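Local coordinates for protein KLLA0E08119p (Kluyveromyces lactis, PDB 3VA7) that is a urea carboxylase that probably uses biotin, ATP and bicarbonate to turn urea into urea-1-carboxylate, which the complete enzyme is thought to hydrolyse, at residues Lys265-Thr270 / Ala362-Arg367; Leu368-Pro373 / Pro411-Ile416; Arg378-Gln383 / Gly441-Ile446; Thr385-Pro390 / Thr397-Gly402; Ala433-Ala438 / Tyr448-Ala453. All coordinates share one frame; numbering follows the deposited sequence.

Contact 1: residues Lys265-Thr270 / Ala362-Arg367. With GOL (glycerol), chain E.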
# COMPACT_ATOMS: atom_id res chain seq x y z
N LYS A 265 27.00 -14.66 -10.17
CA LYS A 265 27.79 -13.45 -9.98
C LYS A 265 26.98 -12.37 -9.27
O LYS A 265 25.76 -12.32 -9.48
CB LYS A 265 28.35 -12.99 -11.32
CG LYS A 265 29.08 -14.14 -12.01
CD LYS A 265 29.99 -13.64 -13.13
CE LYS A 265 29.30 -13.73 -14.45
NZ LYS A 265 30.27 -14.05 -15.53
N VAL A 266 27.61 -11.59 -8.37
CA VAL A 266 26.91 -10.49 -7.69
C VAL A 266 27.64 -9.18 -7.81
O VAL A 266 27.00 -8.14 -7.97
CB VAL A 266 26.48 -10.75 -6.18
CG1 VAL A 266 26.41 -12.21 -5.82
CG2 VAL A 266 27.40 -10.09 -5.22
N ILE A 267 28.98 -9.21 -7.75
CA ILE A 267 29.79 -8.02 -8.02
C ILE A 267 30.93 -8.28 -9.00
O ILE A 267 31.67 -9.27 -8.87
CB ILE A 267 30.36 -7.37 -6.70
CG1 ILE A 267 29.29 -6.52 -6.02
CG2 ILE A 267 31.59 -6.47 -6.94
CD1 ILE A 267 28.85 -7.10 -4.72
N GLU A 268 31.08 -7.36 -9.96
CA GLU A 268 32.17 -7.45 -10.92
C GLU A 268 32.94 -6.14 -10.99
O GLU A 268 32.41 -5.10 -10.64
CB GLU A 268 31.65 -7.85 -12.30
CG GLU A 268 30.57 -8.94 -12.27
CD GLU A 268 29.13 -8.39 -12.24
OE1 GLU A 268 28.90 -7.16 -12.23
OE2 GLU A 268 28.19 -9.22 -12.25
N GLU A 269 34.18 -6.22 -11.45
CA GLU A 269 35.07 -5.06 -11.54
C GLU A 269 36.11 -5.13 -12.70
O GLU A 269 36.47 -6.21 -13.20
CB GLU A 269 35.82 -4.87 -10.22
CG GLU A 269 36.93 -5.90 -9.95
CD GLU A 269 37.69 -5.58 -8.66
OE1 GLU A 269 37.78 -6.48 -7.73
OE2 GLU A 269 38.18 -4.41 -8.59
N THR A 270 36.62 -3.96 -13.06
CA THR A 270 37.61 -3.80 -14.08
C THR A 270 38.42 -2.55 -13.71
O THR A 270 37.87 -1.58 -13.15
CB THR A 270 36.95 -3.71 -15.51
OG1 THR A 270 37.90 -4.06 -16.51
CG2 THR A 270 36.41 -2.33 -15.84
N ALA A 362 38.78 3.00 -13.14
CA ALA A 362 38.32 1.68 -12.75
C ALA A 362 36.82 1.74 -12.53
O ALA A 362 36.29 2.81 -12.22
CB ALA A 362 39.02 1.17 -11.48
N SER A 363 36.14 0.61 -12.68
CA SER A 363 34.71 0.63 -12.67
C SER A 363 34.18 -0.63 -12.08
O SER A 363 34.77 -1.69 -12.28
CB SER A 363 34.14 0.86 -14.08
OG SER A 363 32.76 0.63 -14.12
N ILE A 364 33.10 -0.50 -11.31
CA ILE A 364 32.50 -1.63 -10.64
C ILE A 364 30.96 -1.65 -10.66
O ILE A 364 30.31 -0.60 -10.74
CB ILE A 364 33.15 -1.99 -9.25
CG1 ILE A 364 32.07 -2.42 -8.29
CG2 ILE A 364 34.22 -0.94 -8.62
CD1 ILE A 364 32.10 -3.89 -8.12
N GLU A 365 30.42 -2.85 -10.64
CA GLU A 365 29.00 -3.10 -10.86
C GLU A 365 28.49 -3.99 -9.72
O GLU A 365 29.16 -4.94 -9.35
CB GLU A 365 28.76 -3.83 -12.20
CG GLU A 365 27.34 -4.30 -12.34
CD GLU A 365 27.02 -4.93 -13.69
OE1 GLU A 365 26.46 -4.22 -14.55
OE2 GLU A 365 27.31 -6.13 -13.88
N ALA A 366 27.32 -3.66 -9.18
CA ALA A 366 26.65 -4.51 -8.20
C ALA A 366 25.28 -4.87 -8.77
O ALA A 366 24.60 -4.04 -9.41
CB ALA A 366 26.51 -3.77 -6.84
N ARG A 367 24.86 -6.10 -8.54
CA ARG A 367 23.61 -6.54 -9.11
C ARG A 367 22.49 -6.54 -8.07
O ARG A 367 22.47 -7.41 -7.18
CB ARG A 367 23.78 -7.94 -9.65
CG ARG A 367 24.94 -8.17 -10.61
CD ARG A 367 24.58 -9.40 -11.47
NE ARG A 367 25.60 -9.78 -12.43
CZ ARG A 367 25.53 -10.89 -13.17
NH1 ARG A 367 24.50 -11.70 -13.06
NH2 ARG A 367 26.50 -11.19 -14.01
C1 GOL E . 27.23 -15.49 -16.84
O1 GOL E . 28.49 -16.15 -16.78
C2 GOL E . 27.25 -14.09 -17.52
O2 GOL E . 27.58 -13.03 -16.65
C3 GOL E . 25.84 -13.74 -18.01
O3 GOL E . 25.93 -12.68 -18.93
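Arg367 and Glu268, diagonal neighbours on adjacent antiparallel strands, form a salt bridge across the contact. Arg367 NE gives its hydrogen to Glu268 OE2 at 2.7 Å, meeting that oxygen nearly along its C-O bond although the oxygen lies 24° out of the guanidinium plane; NH2 adds a weak bond to the same atom. A bend at chi2 (93°) brings the Glu268 carboxylate round to the arginine, while Lys265 CB lies over one guanidinium face, toward its rim. Tyr369 OH takes up NH1, and Glu325 forms salt bridges with both Arg367 NH2 and Lys265 NZ. Lys265 NZ also bonds a glycerol, probably from the crystallisation liquor, at O1 (3.0 Å).

The backbone polar groups are paired in antiparallel fashion: Ser363 N bonds Thr270 O at 2.8 Å, Glu268 N bonds Glu365 O, and Arg367 N bonds Val266 O. The hydroxyls of Thr270 and Ser363 are satisfied by Glu254 O and Val418 O, and Glu269 by Arg423. Strand 249-261 flanks 265-270 and strand 412-420 flanks 362-367; helix 326-333 packs on the Thr270-Ser363 face, helix 423-435 on the Ile364-Ala366 face.

Contact 2: residues Leu368-Pro373 / Pro411-Ile416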
# COMPACT_ATOMS: atom_id res chain seq x y z
N LEU A 368 21.57 -5.59 -8.18
CA LEU A 368 20.41 -5.55 -7.30
C LEU A 368 19.36 -6.54 -7.74
O LEU A 368 18.78 -6.40 -8.82
CB LEU A 368 19.78 -4.15 -7.26
CG LEU A 368 18.72 -3.84 -6.16
CD1 LEU A 368 19.35 -3.57 -4.78
CD2 LEU A 368 17.81 -2.66 -6.57
N TYR A 369 19.12 -7.54 -6.88
CA TYR A 369 18.11 -8.60 -7.08
C TYR A 369 16.92 -8.47 -6.12
O TYR A 369 17.10 -8.13 -4.93
CB TYR A 369 18.74 -9.98 -6.86
CG TYR A 369 19.66 -10.46 -7.98
CD1 TYR A 369 19.12 -11.02 -9.13
CD2 TYR A 369 21.05 -10.39 -7.86
CE1 TYR A 369 19.92 -11.47 -10.17
CE2 TYR A 369 21.87 -10.84 -8.89
CZ TYR A 369 21.28 -11.39 -10.06
OH TYR A 369 22.01 -11.84 -11.14
N ALA A 370 15.71 -8.77 -6.60
CA ALA A 370 14.55 -8.98 -5.74
C ALA A 370 14.67 -10.35 -5.11
O ALA A 370 14.12 -11.35 -5.59
CB ALA A 370 13.30 -8.89 -6.54
N GLU A 371 15.43 -10.41 -4.02
CA GLU A 371 15.73 -11.67 -3.33
C GLU A 371 15.88 -11.41 -1.84
O GLU A 371 16.23 -10.28 -1.42
CB GLU A 371 17.11 -12.16 -3.74
CG GLU A 371 17.18 -13.18 -4.78
CD GLU A 371 18.62 -13.30 -5.26
OE1 GLU A 371 19.48 -12.63 -4.61
OE2 GLU A 371 18.86 -14.04 -6.27
N ASN A 372 15.72 -12.49 -1.06
CA ASN A 372 15.95 -12.41 0.37
C ASN A 372 17.26 -13.07 0.87
O ASN A 372 17.34 -14.29 1.01
CB ASN A 372 14.72 -12.95 1.11
CG ASN A 372 14.78 -12.67 2.57
OD1 ASN A 372 15.75 -12.11 3.05
ND2 ASN A 372 13.75 -13.04 3.29
N PRO A 373 18.31 -12.28 1.13
CA PRO A 373 19.54 -12.91 1.65
C PRO A 373 19.41 -13.69 2.97
O PRO A 373 20.18 -14.64 3.21
CB PRO A 373 20.48 -11.73 1.80
CG PRO A 373 20.08 -10.85 0.68
CD PRO A 373 18.57 -10.90 0.67
N PRO A 411 15.22 -12.51 -11.01
CA PRO A 411 14.84 -11.41 -10.13
C PRO A 411 15.74 -10.13 -10.25
O PRO A 411 15.77 -9.32 -9.33
CB PRO A 411 14.90 -12.07 -8.74
CG PRO A 411 15.88 -13.25 -8.89
CD PRO A 411 16.18 -13.44 -10.37
N THR A 412 16.42 -9.93 -11.37
CA THR A 412 17.19 -8.71 -11.52
C THR A 412 16.34 -7.41 -11.47
O THR A 412 15.33 -7.26 -12.17
CB THR A 412 18.02 -8.75 -12.80
OG1 THR A 412 19.00 -9.80 -12.69
CG2 THR A 412 18.70 -7.40 -13.03
N LEU A 413 16.77 -6.48 -10.64
CA LEU A 413 16.08 -5.21 -10.55
C LEU A 413 16.84 -4.14 -11.31
O LEU A 413 16.27 -3.36 -12.08
CB LEU A 413 15.89 -4.81 -9.07
CG LEU A 413 14.80 -5.61 -8.31
CD1 LEU A 413 14.68 -5.35 -6.80
CD2 LEU A 413 13.42 -5.47 -9.01
N ALA A 414 18.15 -4.14 -11.12
CA ALA A 414 18.95 -3.02 -11.48
C ALA A 414 20.40 -3.42 -11.41
O ALA A 414 20.76 -4.33 -10.73
CB ALA A 414 18.65 -1.82 -10.56
N LYS A 415 21.22 -2.76 -12.20
CA LYS A 415 22.64 -2.97 -12.12
C LYS A 415 23.17 -1.57 -11.87
O LYS A 415 22.84 -0.62 -12.61
CB LYS A 415 23.19 -3.54 -13.40
CG LYS A 415 22.75 -4.94 -13.62
CD LYS A 415 23.46 -5.55 -14.82
CE LYS A 415 22.97 -4.95 -16.13
NZ LYS A 415 23.85 -5.23 -17.26
N ILE A 416 23.93 -1.46 -10.79
CA ILE A 416 24.41 -0.20 -10.29
C ILE A 416 25.89 -0.12 -10.62
O ILE A 416 26.68 -0.90 -10.10
CB ILE A 416 24.13 -0.09 -8.79
CG1 ILE A 416 22.61 -0.03 -8.60
CG2 ILE A 416 24.73 1.18 -8.20
CD1 ILE A 416 22.12 -0.81 -7.44
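Leu368 faces two successive residues, Leu413 and Ala414, and this shift of register by one makes a classic beta bulge. Its carbonyl oxygen accepts two backbone hydrogens, a shorter bond from Leu413 N (2.7 Å) and a longer one from Ala414 N (3.3 Å), while Leu368 N returns a bond to Ala414 O. Beyond the bulge, Ala370 N donates to Pro411 O at 2.8 Å, a bond made by the residue at the centre of an inverse gamma turn.

Tyr369 is the side chain to follow outward. Its CB lies 3.9 Å from Pro411 O, and with CG anti to the carbonyl carbon (chi1 -74°) the ring swings along the other strand. CD1 then passes Pro411 C, which sits at the ring edge 3.7 Å away, and Pro411 CG packs against that same ring carbon, Tyr369 CD1. CE1 comes 3.2 Å from Thr412 OG1, an oblique approach, and that hydroxyl is bonded to Asp410. At the tip, OH leaves the contact to bond Arg367 NH1.

On the other face of the sheet Leu368 places CD2 3.8 Å from Leu413 CB and lays CB beside Ile416 CD1, while Ala370 CB rests on Leu413 CD1. In this antiparallel ladder of the C-terminal part of the biotin carboxylase, every hydrogen bond between the two segments runs from backbone to backbone. The bulge is therefore held by the doubly bonded Leu368 O and not by side-chain polarity, and the polar tip of Tyr369 can be spent on Arg367.

Contact 3: residues Arg378-Gln383 / Gly441-Ile446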
# COMPACT_ATOMS: atom_id res chain seq x y z
N ARG A 378 15.79 -16.49 -1.69
CA ARG A 378 14.49 -16.82 -2.20
C ARG A 378 13.89 -15.57 -2.89
O ARG A 378 13.90 -14.46 -2.34
CB ARG A 378 13.64 -17.29 -1.01
CG ARG A 378 12.11 -17.23 -1.18
CD ARG A 378 11.37 -17.44 0.17
NE ARG A 378 9.96 -17.04 0.08
CZ ARG A 378 8.93 -17.85 -0.20
NH1 ARG A 378 9.11 -19.16 -0.42
NH2 ARG A 378 7.70 -17.35 -0.25
N PRO A 379 13.41 -15.74 -4.13
CA PRO A 379 12.90 -14.62 -4.90
C PRO A 379 11.76 -13.93 -4.18
O PRO A 379 10.96 -14.58 -3.52
CB PRO A 379 12.42 -15.27 -6.21
CG PRO A 379 12.25 -16.73 -5.88
CD PRO A 379 13.33 -17.00 -4.87
N SER A 380 11.70 -12.62 -4.30
CA SER A 380 10.76 -11.85 -3.55
C SER A 380 9.91 -11.00 -4.51
O SER A 380 10.30 -9.88 -4.85
CB SER A 380 11.52 -10.97 -2.58
OG SER A 380 10.62 -10.06 -1.93
N PRO A 381 8.77 -11.53 -4.96
CA PRO A 381 7.88 -10.80 -5.87
C PRO A 381 7.09 -9.69 -5.16
O PRO A 381 7.03 -9.71 -3.96
CB PRO A 381 6.92 -11.89 -6.38
CG PRO A 381 6.90 -12.91 -5.27
CD PRO A 381 8.28 -12.89 -4.67
N GLY A 382 6.52 -8.77 -5.93
CA GLY A 382 5.66 -7.68 -5.44
C GLY A 382 5.74 -6.32 -6.13
O GLY A 382 6.57 -6.11 -6.98
N GLN A 383 4.88 -5.38 -5.73
CA GLN A 383 4.90 -4.02 -6.30
C GLN A 383 5.90 -3.10 -5.63
O GLN A 383 5.89 -2.94 -4.40
CB GLN A 383 3.53 -3.36 -6.25
CG GLN A 383 3.52 -2.20 -7.14
CD GLN A 383 2.19 -1.53 -7.27
OE1 GLN A 383 1.86 -1.00 -8.33
NE2 GLN A 383 1.42 -1.51 -6.19
N GLY A 441 9.14 -2.35 -1.47
CA GLY A 441 8.00 -3.07 -2.05
C GLY A 441 8.25 -4.56 -2.28
O GLY A 441 7.31 -5.38 -2.33
N CYS A 442 9.53 -4.89 -2.46
CA CYS A 442 10.07 -6.22 -2.54
C CYS A 442 11.22 -6.27 -1.58
O CYS A 442 11.84 -5.26 -1.32
CB CYS A 442 10.69 -6.45 -3.92
SG CYS A 442 9.46 -6.61 -5.19
N ILE A 443 11.55 -7.45 -1.10
CA ILE A 443 12.80 -7.65 -0.45
C ILE A 443 13.93 -7.63 -1.53
O ILE A 443 13.79 -8.21 -2.62
CB ILE A 443 12.79 -8.99 0.33
CG1 ILE A 443 11.58 -9.04 1.31
CG2 ILE A 443 14.16 -9.21 1.07
CD1 ILE A 443 11.25 -10.46 1.88
N THR A 444 15.02 -6.94 -1.21
CA THR A 444 16.16 -6.81 -2.10
C THR A 444 17.39 -7.35 -1.43
O THR A 444 17.33 -7.80 -0.28
CB THR A 444 16.42 -5.34 -2.56
OG1 THR A 444 16.95 -4.52 -1.49
CG2 THR A 444 15.13 -4.72 -3.14
N ASN A 445 18.51 -7.31 -2.14
CA ASN A 445 19.75 -7.79 -1.59
C ASN A 445 20.62 -6.60 -1.29
O ASN A 445 21.82 -6.70 -1.21
CB ASN A 445 20.40 -8.80 -2.55
CG ASN A 445 20.82 -8.16 -3.94
OD1 ASN A 445 20.29 -7.16 -4.39
ND2 ASN A 445 21.79 -8.79 -4.59
N ILE A 446 20.01 -5.44 -1.11
CA ILE A 446 20.78 -4.21 -1.04
C ILE A 446 21.71 -4.23 0.17
O ILE A 446 22.87 -3.86 0.09
CB ILE A 446 19.86 -2.95 -1.09
CG1 ILE A 446 20.64 -1.67 -1.29
CG2 ILE A 446 18.89 -2.82 0.13
CD1 ILE A 446 21.57 -1.63 -2.51
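Ser380 opens the contact, with its hydroxyl receiving the backbone hydrogen of Ile443: Ile443 N to Ser380 OG measures 2.9 Å, with an N-H...O angle of 146°. The oxygen stands opposite the serine's own N across the first side-chain bond (chi1 173°), which carries it to the neighbouring loop, where Ile443 CB lies 3.3 Å from it. A single side-chain hydrogen bond therefore ties the break in strand 378-383 to a loop that has no regular ladder with it. Pro381 turns its ring away and leaves the chain to continue to Gly382. Here the glycine has a positive phi of 144°, and a side chain would both jam against the preceding carbonyl and run into Gly441 O. Cys442 SG sits 3.4 Å from Gly382 O. At Gln383 it is the carbonyl that touches: Gly441 CA approaches Gln383 O at 3.2 Å as a CA-H...O contact. Gly441 likewise has backbone angles that call for glycine, and a CB there would collide with that same oxygen. The two glycines thus allow the backbones to come together.

Strand 378-383 pairs through Ser380 with Ala370 of strand 362-372 and through Gly382 with Val405 of strand 404-405. The loop 441-446 links strand 438-440 to helix 446-454; an ST turn at Thr444 and the N-cap position of Asn445 lead into that helix, and the Asn445 amide bonds Arg367 O and Tyr369 N of strand 362-372.

Contact 4: residues Thr385-Pro390 / Thr397-Gly402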
# COMPACT_ATOMS: atom_id res chain seq x y z
N THR A 385 7.25 0.36 -4.49
CA THR A 385 6.43 1.33 -3.84
C THR A 385 7.14 2.67 -3.82
O THR A 385 6.54 3.75 -3.66
CB THR A 385 6.13 0.77 -2.41
OG1 THR A 385 4.71 0.55 -2.27
CG2 THR A 385 6.76 1.59 -1.26
N SER A 386 8.44 2.58 -3.99
CA SER A 386 9.27 3.74 -4.03
C SER A 386 10.60 3.24 -4.60
O SER A 386 11.13 2.18 -4.22
CB SER A 386 9.39 4.36 -2.61
OG SER A 386 10.69 4.93 -2.41
N VAL A 387 11.13 3.97 -5.55
CA VAL A 387 12.33 3.52 -6.24
C VAL A 387 13.22 4.73 -6.42
O VAL A 387 12.90 5.64 -7.16
CB VAL A 387 11.99 2.85 -7.62
CG1 VAL A 387 13.24 2.48 -8.34
CG2 VAL A 387 11.07 1.59 -7.45
N SER A 388 14.33 4.78 -5.70
CA SER A 388 15.30 5.84 -5.93
C SER A 388 16.74 5.37 -6.21
O SER A 388 17.28 4.49 -5.51
CB SER A 388 15.27 6.83 -4.78
OG SER A 388 15.74 8.09 -5.26
N PHE A 389 17.35 5.96 -7.24
CA PHE A 389 18.76 5.62 -7.60
C PHE A 389 19.70 6.86 -7.65
O PHE A 389 19.28 7.97 -8.06
CB PHE A 389 18.87 4.89 -8.94
CG PHE A 389 18.16 3.54 -8.98
CD1 PHE A 389 18.63 2.46 -8.23
CD2 PHE A 389 17.03 3.34 -9.86
CE1 PHE A 389 17.99 1.20 -8.30
CE2 PHE A 389 16.39 2.05 -9.94
CZ PHE A 389 16.89 1.00 -9.16
N PRO A 390 20.97 6.67 -7.26
CA PRO A 390 21.88 7.79 -7.46
C PRO A 390 21.88 8.14 -8.94
O PRO A 390 22.17 7.27 -9.78
CB PRO A 390 23.25 7.20 -7.06
CG PRO A 390 23.09 5.71 -7.18
CD PRO A 390 21.66 5.48 -6.73
N THR A 397 18.49 -0.48 -15.48
CA THR A 397 17.39 -1.05 -14.80
C THR A 397 16.19 -1.08 -15.74
O THR A 397 16.28 -0.65 -16.92
CB THR A 397 17.07 -0.24 -13.49
OG1 THR A 397 16.07 -0.93 -12.71
CG2 THR A 397 16.62 1.24 -13.84
N TRP A 398 15.07 -1.57 -15.24
CA TRP A 398 13.83 -1.60 -16.00
C TRP A 398 12.68 -1.32 -15.03
O TRP A 398 11.55 -1.56 -15.37
CB TRP A 398 13.65 -2.96 -16.67
CG TRP A 398 13.55 -4.05 -15.71
CD1 TRP A 398 14.58 -4.63 -14.96
CD2 TRP A 398 12.35 -4.71 -15.30
NE1 TRP A 398 14.07 -5.63 -14.14
CE2 TRP A 398 12.71 -5.70 -14.33
CE3 TRP A 398 11.00 -4.57 -15.67
CZ2 TRP A 398 11.75 -6.52 -13.72
CZ3 TRP A 398 10.04 -5.39 -15.07
CH2 TRP A 398 10.42 -6.36 -14.10
N VAL A 399 12.99 -0.79 -13.85
CA VAL A 399 11.97 -0.60 -12.81
C VAL A 399 11.87 0.84 -12.30
O VAL A 399 12.80 1.65 -12.43
CB VAL A 399 12.20 -1.56 -11.65
CG1 VAL A 399 12.39 -3.00 -12.19
CG2 VAL A 399 13.36 -1.10 -10.77
N LYS A 400 10.69 1.18 -11.78
CA LYS A 400 10.45 2.47 -11.12
C LYS A 400 9.30 2.27 -10.12
O LYS A 400 8.80 1.17 -9.97
CB LYS A 400 10.12 3.56 -12.14
CG LYS A 400 9.37 3.02 -13.31
CD LYS A 400 8.59 4.09 -14.10
CE LYS A 400 7.43 3.36 -14.87
NZ LYS A 400 7.04 4.00 -16.22
N LYS A 401 8.94 3.34 -9.39
CA LYS A 401 7.80 3.36 -8.49
C LYS A 401 6.69 2.75 -9.35
O LYS A 401 6.45 3.20 -10.47
CB LYS A 401 7.49 4.82 -8.11
CG LYS A 401 6.44 5.13 -7.01
CD LYS A 401 6.14 6.66 -7.11
CE LYS A 401 6.09 7.39 -5.75
NZ LYS A 401 7.39 8.09 -5.26
N GLY A 402 6.03 1.72 -8.86
CA GLY A 402 4.90 1.22 -9.59
C GLY A 402 5.06 -0.16 -10.17
O GLY A 402 4.13 -0.94 -10.13
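An ST turn at Thr397 begins the loop on which Phe389 and Val387 of the facing segment rest. Thr397 OG1 accepts the hydrogen of Val399 N (3.3 Å) and is itself bonded to Leu413 O, which gives the hydroxyl two polar partners beside the phenylalanine. Thr397 CG2 reaches Phe389 CE2 at 4.0 Å, obliquely to the ring, while Val399 O lies near the ring's edge and Val399 CG2 is 4.4 Å from CZ. A valine in place of Thr397 would probably leave Val399 N and Leu413 O without their shared hydroxyl, and the turn less firmly set beside Phe389.

The first segment carries strand 386-388, which pairs with strand 438-440 in a small two-stranded sheet of the biotin carboxylase C-terminal region, with Thr385 and Ser386 forming a classic bulge opposite Tyr440. No hydrogen bond crosses from this segment to the loop, and the two meet by van der Waals packing. Val387 points toward the loop: with CG1 anti to the backbone N (chi1 176°), CG2 drops onto the peptide between Lys400 and Lys401, 3.3 Å from Lys400 C, as CG1 faces Val399 CG2 at 4.3 Å. Further along, Lys401 CG lies 3.6 Å from Thr385 O, beside the bulge.

Contact 5: residues Ala433-Ala438 / Tyr448-Ala453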
# COMPACT_ATOMS: atom_id res chain seq x y z
N ALA A 433 26.93 4.87 -3.82
CA ALA A 433 25.80 4.48 -4.70
C ALA A 433 24.82 3.51 -4.01
O ALA A 433 23.61 3.71 -4.03
CB ALA A 433 26.31 3.90 -6.05
N LEU A 434 25.35 2.47 -3.41
CA LEU A 434 24.53 1.51 -2.70
C LEU A 434 23.71 2.14 -1.56
O LEU A 434 22.55 1.76 -1.36
CB LEU A 434 25.40 0.36 -2.17
CG LEU A 434 25.96 -0.46 -3.34
CD1 LEU A 434 26.72 -1.64 -2.88
CD2 LEU A 434 24.88 -0.86 -4.31
N ASN A 435 24.33 3.12 -0.87
CA ASN A 435 23.74 3.86 0.25
C ASN A 435 22.59 4.73 -0.23
O ASN A 435 21.67 5.06 0.52
CB ASN A 435 24.80 4.76 0.90
CG ASN A 435 25.64 4.05 2.02
OD1 ASN A 435 25.75 2.81 2.09
ND2 ASN A 435 26.22 4.87 2.89
N GLU A 436 22.64 5.08 -1.49
CA GLU A 436 21.82 6.11 -2.04
C GLU A 436 20.72 5.43 -2.85
O GLU A 436 19.85 6.08 -3.45
CB GLU A 436 22.72 6.99 -2.91
CG GLU A 436 22.55 8.47 -2.78
CD GLU A 436 23.82 9.23 -3.10
OE1 GLU A 436 23.97 9.75 -4.20
OE2 GLU A 436 24.67 9.32 -2.22
N THR A 437 20.74 4.10 -2.83
CA THR A 437 19.78 3.27 -3.55
C THR A 437 18.66 2.89 -2.60
O THR A 437 18.85 2.08 -1.65
CB THR A 437 20.46 1.98 -4.11
OG1 THR A 437 21.27 2.31 -5.25
CG2 THR A 437 19.40 0.92 -4.52
N ALA A 438 17.49 3.46 -2.85
CA ALA A 438 16.31 3.15 -2.07
C ALA A 438 15.21 2.50 -2.93
O ALA A 438 14.55 3.19 -3.73
CB ALA A 438 15.80 4.38 -1.37
N TYR A 448 22.75 -6.86 1.92
CA TYR A 448 23.79 -7.84 1.60
C TYR A 448 24.91 -7.25 0.70
O TYR A 448 26.10 -7.37 0.98
CB TYR A 448 23.11 -8.99 0.91
CG TYR A 448 23.98 -10.04 0.35
CD1 TYR A 448 24.21 -10.10 -1.02
CD2 TYR A 448 24.53 -11.04 1.17
CE1 TYR A 448 24.98 -11.10 -1.57
CE2 TYR A 448 25.31 -12.05 0.64
CZ TYR A 448 25.53 -12.08 -0.74
OH TYR A 448 26.30 -13.06 -1.32
N LEU A 449 24.50 -6.56 -0.36
CA LEU A 449 25.43 -5.84 -1.23
C LEU A 449 26.27 -4.85 -0.46
O LEU A 449 27.47 -4.74 -0.71
CB LEU A 449 24.71 -5.09 -2.37
CG LEU A 449 24.46 -5.71 -3.75
CD1 LEU A 449 24.77 -7.18 -3.81
CD2 LEU A 449 23.04 -5.40 -4.21
N ARG A 450 25.65 -4.12 0.46
CA ARG A 450 26.29 -3.00 1.18
C ARG A 450 27.44 -3.48 2.05
O ARG A 450 28.56 -2.94 2.04
CB ARG A 450 25.27 -2.29 2.06
CG ARG A 450 24.68 -1.06 1.44
CD ARG A 450 23.36 -0.85 2.05
NE ARG A 450 22.63 0.18 1.33
CZ ARG A 450 21.37 0.49 1.59
NH1 ARG A 450 20.75 -0.18 2.54
NH2 ARG A 450 20.74 1.46 0.92
N SER A 451 27.10 -4.52 2.80
CA SER A 451 28.00 -5.28 3.61
C SER A 451 29.20 -5.82 2.80
O SER A 451 30.35 -5.66 3.24
CB SER A 451 27.21 -6.38 4.30
OG SER A 451 28.00 -7.54 4.39
N ILE A 452 28.95 -6.43 1.64
CA ILE A 452 30.07 -6.88 0.76
C ILE A 452 30.90 -5.72 0.26
O ILE A 452 32.06 -5.63 0.59
CB ILE A 452 29.62 -7.73 -0.41
CG1 ILE A 452 28.97 -9.02 0.07
CG2 ILE A 452 30.80 -8.06 -1.28
CD1 ILE A 452 28.33 -9.77 -1.04
N ALA A 453 30.29 -4.79 -0.48
CA ALA A 453 30.97 -3.55 -0.93
C ALA A 453 31.78 -2.89 0.19
O ALA A 453 32.71 -2.14 -0.06
CB ALA A 453 29.95 -2.57 -1.48
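Arg450 grips the carbonyl oxygen of Leu434 side-on with two nitrogens, NH2 at 2.9 Å and NE at 3.1 Å from Leu434 O. Both donors come from the same face of the carbonyl plane; NE stands well above it, 65° out, whereas NH2 is only tilted from it. The chain is extended from CG to NE, which carries the guanidinium across to the neighbouring helix. Replacing Arg450 by a leucine would probably strip Leu434 O of both these donors and leave the end of helix 423-435 less firmly joined to its neighbour.

Leu434 belongs to the last turn of helix 423-435, where carbonyls run short of the usual helical donors. Within its own segment Leu434 O has a weak bond from Thr437 N, and the arginine of helix 446-454 adds two more hydrogens. Ala433 O, one residue earlier, is served within its own segment by Glu436 N and by Thr437 OG1 (3.0 Å), which arrive from opposite faces. Both helices are part of the biotin carboxylase C-terminal region, and Ala433 and Thr437 touch strand 412-420.

Outward from the polar grip, Arg450 CG lies 3.9 Å from Leu434 CB, and the Asn435 amide stands almost perpendicular to the guanidinium. Leu434 CD1 packs 3.6 Å from Ala453 CB, with Leu449 CB also in contact.

In the fold
All five contacts belong to the biotin carboxylase part of the chain. Contacts 1 and 2 share strand 362-372, their centres about 14 Å apart, and join it to strand 264-270 and then to strand 412-420. Contact 3 lies closest to contact 2, about 7 Å between centres, while contact 4 is bound to contact 2 by Thr412 O and Trp398 NE1 at 2.9 Å. Contact 5 packs against contacts 1 and 2: Leu449 CD2 lies 3.6 Å from Arg367 O and also touches Leu368 CA. Contacts 1 and 4 do not touch, about 9 Å separating their nearest atoms. The biotin and urea pockets lie outside all ten segments, formed largely by residues of the carboxyltransferase part.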